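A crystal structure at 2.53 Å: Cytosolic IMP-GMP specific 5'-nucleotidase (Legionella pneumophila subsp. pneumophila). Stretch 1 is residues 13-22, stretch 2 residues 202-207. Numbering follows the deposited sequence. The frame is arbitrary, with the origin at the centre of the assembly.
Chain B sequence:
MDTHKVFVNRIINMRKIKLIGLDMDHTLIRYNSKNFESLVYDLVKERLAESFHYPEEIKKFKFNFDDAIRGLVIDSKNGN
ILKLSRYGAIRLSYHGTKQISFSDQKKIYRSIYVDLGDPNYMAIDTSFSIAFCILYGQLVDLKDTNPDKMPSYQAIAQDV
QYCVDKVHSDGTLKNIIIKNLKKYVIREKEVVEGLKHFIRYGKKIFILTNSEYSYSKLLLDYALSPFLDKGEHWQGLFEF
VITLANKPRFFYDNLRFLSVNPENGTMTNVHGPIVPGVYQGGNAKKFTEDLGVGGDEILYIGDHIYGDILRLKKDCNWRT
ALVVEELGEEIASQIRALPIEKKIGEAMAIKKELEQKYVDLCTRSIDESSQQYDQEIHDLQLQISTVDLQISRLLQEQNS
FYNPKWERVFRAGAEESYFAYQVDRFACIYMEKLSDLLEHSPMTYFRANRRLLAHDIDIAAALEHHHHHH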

# COMPACT_ATOMS: atom_id res chain seq x y z
N ASN B 13 19.32 28.65 11.01
CA ASN B 13 20.03 29.92 10.97
C ASN B 13 19.08 30.98 10.41
O ASN B 13 18.95 31.12 9.20
CB ASN B 13 21.26 29.75 10.08
CG ASN B 13 22.16 30.96 10.06
OD1 ASN B 13 21.99 31.90 10.84
ND2 ASN B 13 23.14 30.94 9.16
N MET B 14 18.40 31.72 11.28
CA MET B 14 17.45 32.73 10.79
C MET B 14 18.08 33.73 9.82
O MET B 14 17.38 34.31 8.99
CB MET B 14 16.81 33.49 11.95
CG MET B 14 15.77 32.70 12.74
SD MET B 14 14.44 31.98 11.74
CE MET B 14 13.32 33.37 11.60
N ARG B 15 19.39 33.92 9.93
CA ARG B 15 20.12 34.84 9.06
C ARG B 15 19.96 34.43 7.60
O ARG B 15 19.84 35.28 6.72
CB ARG B 15 21.60 34.84 9.44
CG ARG B 15 22.52 35.60 8.47
CD ARG B 15 22.97 36.94 9.02
NE ARG B 15 23.66 36.81 10.31
CZ ARG B 15 24.18 37.83 10.98
NH1 ARG B 15 24.11 39.06 10.48
NH2 ARG B 15 24.76 37.63 12.16
N LYS B 16 19.93 33.12 7.36
CA LYS B 16 19.81 32.59 6.01
C LYS B 16 18.38 32.38 5.54
O LYS B 16 18.14 31.81 4.48
CB LYS B 16 20.60 31.28 5.87
CG LYS B 16 22.11 31.44 6.01
CD LYS B 16 22.84 30.13 5.68
CE LYS B 16 24.37 30.25 5.80
NZ LYS B 16 24.97 31.28 4.87
N ILE B 17 17.42 32.84 6.34
CA ILE B 17 16.01 32.72 5.99
C ILE B 17 15.55 34.02 5.33
O ILE B 17 15.60 35.09 5.95
CB ILE B 17 15.14 32.44 7.24
CG1 ILE B 17 15.39 31.02 7.74
CG2 ILE B 17 13.66 32.65 6.92
CD1 ILE B 17 15.05 29.95 6.72
N LYS B 18 15.09 33.93 4.09
CA LYS B 18 14.67 35.13 3.39
C LYS B 18 13.18 35.44 3.50
O LYS B 18 12.78 36.60 3.62
CB LYS B 18 15.07 35.03 1.91
CG LYS B 18 16.57 35.06 1.66
CD LYS B 18 16.85 34.92 0.17
CE LYS B 18 18.34 34.92 -0.15
NZ LYS B 18 18.57 34.60 -1.60
N LEU B 19 12.35 34.41 3.45
CA LEU B 19 10.92 34.60 3.55
C LEU B 19 10.33 33.79 4.71
O LEU B 19 10.69 32.63 4.92
CB LEU B 19 10.23 34.20 2.25
CG LEU B 19 10.56 34.99 0.99
CD1 LEU B 19 11.14 34.07 -0.07
CD2 LEU B 19 9.30 35.66 0.46
N ILE B 20 9.43 34.43 5.46
CA ILE B 20 8.74 33.76 6.55
C ILE B 20 7.25 33.70 6.21
O ILE B 20 6.57 34.72 6.14
CB ILE B 20 8.92 34.51 7.88
CG1 ILE B 20 10.36 34.37 8.36
CG2 ILE B 20 8.00 33.93 8.91
CD1 ILE B 20 10.66 35.20 9.58
N GLY B 21 6.76 32.48 5.99
CA GLY B 21 5.36 32.28 5.67
C GLY B 21 4.57 32.05 6.94
O GLY B 21 4.89 31.15 7.73
N LEU B 22 3.53 32.85 7.14
CA LEU B 22 2.72 32.72 8.34
C LEU B 22 1.31 32.23 8.10
O LEU B 22 0.60 32.73 7.23
CB LEU B 22 2.62 34.06 9.08
CG LEU B 22 3.92 34.73 9.54
CD1 LEU B 22 3.62 36.14 10.09
CD2 LEU B 22 4.60 33.87 10.59
N GLY B 202 15.21 43.37 6.63
CA GLY B 202 15.20 42.78 5.31
C GLY B 202 14.45 41.47 5.14
O GLY B 202 14.55 40.82 4.11
N LYS B 203 13.70 41.09 6.16
CA LYS B 203 12.92 39.86 6.11
C LYS B 203 11.63 40.09 5.33
O LYS B 203 11.00 41.14 5.45
CB LYS B 203 12.58 39.43 7.52
CG LYS B 203 13.04 38.05 7.90
CD LYS B 203 14.55 37.96 7.94
CE LYS B 203 14.98 36.65 8.55
NZ LYS B 203 16.45 36.48 8.40
N LYS B 204 11.23 39.12 4.52
CA LYS B 204 9.98 39.23 3.78
C LYS B 204 8.97 38.35 4.49
O LYS B 204 9.27 37.21 4.84
CB LYS B 204 10.15 38.76 2.33
CG LYS B 204 10.76 39.78 1.39
CD LYS B 204 10.81 39.18 -0.01
CE LYS B 204 11.43 40.11 -1.04
NZ LYS B 204 11.52 39.41 -2.37
N ILE B 205 7.77 38.87 4.71
CA ILE B 205 6.76 38.11 5.41
C ILE B 205 5.52 37.92 4.56
O ILE B 205 5.01 38.88 3.97
CB ILE B 205 6.38 38.83 6.71
CG1 ILE B 205 7.64 39.03 7.55
CG2 ILE B 205 5.34 38.02 7.48
CD1 ILE B 205 7.43 39.86 8.76
N PHE B 206 5.04 36.69 4.47
CA PHE B 206 3.83 36.42 3.70
C PHE B 206 2.84 35.59 4.50
O PHE B 206 3.22 34.83 5.40
CB PHE B 206 4.17 35.75 2.35
CG PHE B 206 4.70 34.33 2.46
CD1 PHE B 206 3.84 33.23 2.36
CD2 PHE B 206 6.08 34.10 2.55
CE1 PHE B 206 4.35 31.92 2.34
CE2 PHE B 206 6.59 32.79 2.53
CZ PHE B 206 5.72 31.70 2.42
N ILE B 207 1.55 35.76 4.19
CA ILE B 207 0.49 35.03 4.84
C ILE B 207 0.09 33.85 3.97
O ILE B 207 0.01 33.96 2.75
CB ILE B 207 -0.73 35.93 5.07
CG1 ILE B 207 -0.39 37.01 6.09
CG2 ILE B 207 -1.93 35.10 5.56
CD1 ILE B 207 -1.50 37.97 6.35

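Residues 204-207 form a strand that runs parallel to strand 19-22, with an angle of 23° between their directions, and the two stretches bury 614 Å² between them. Gly202, which precedes the strand, makes no contact with stretch 1; its backbone angles (85°/10°) would jam a CB against the preceding carbonyl.

Lys203 makes the first substantial contact. Its CA-to-CB bond points sideways, but the chain extends so that its ammonium reaches the turn ahead of strand 19-22. There Lys203 NZ donates to Met14 O in a very short hydrogen bond of 2.4 Å and to Ile17 O in a weak one of 2.9 Å, placing positive charge among carbonyl oxygens. Met14 O also accepts from Ile17 N (3.0 Å), so the lysine joins a turn that is already internally bonded. In the aliphatic part of the chain, Lys203 CG lies 4.1 Å from Ile20 CD1.

At Lys204 the parallel ladder begins. Lys204 N donates to Lys18 O (3.1 Å) and Lys204 O accepts from Ile20 N (2.9 Å), bracketing Leu19, its bridge partner. Lys204 CB packs 3.7 Å from Leu19 CD2, while the end of the lysine leads away.

Ile205 pairs with Ile20 on the other face, where Ile205 CG2 meets Leu22 CD1 at 3.6 Å in an apolar contact.

Phe206 returns to the face of Leu19 and repeats the bracketing around Gly21: Phe206 N donates to Ile20 O (3.0 Å) and Leu22 N to Phe206 O (2.7 Å). Its ring covers the glycine, with Gly21 CA 3.3 Å from the centroid of the Phe206 ring in a CH-pi contact. A CB on Gly21 would lie 2.4 Å from Phe206 CZ, a clash. Leu19 CB approaches the ring edge, 3.9 Å from Phe206 CE2.

Ile207 completes the register opposite Leu22, with Ile207 CA 3.3 Å from Leu22 O in a CA-H...O contact.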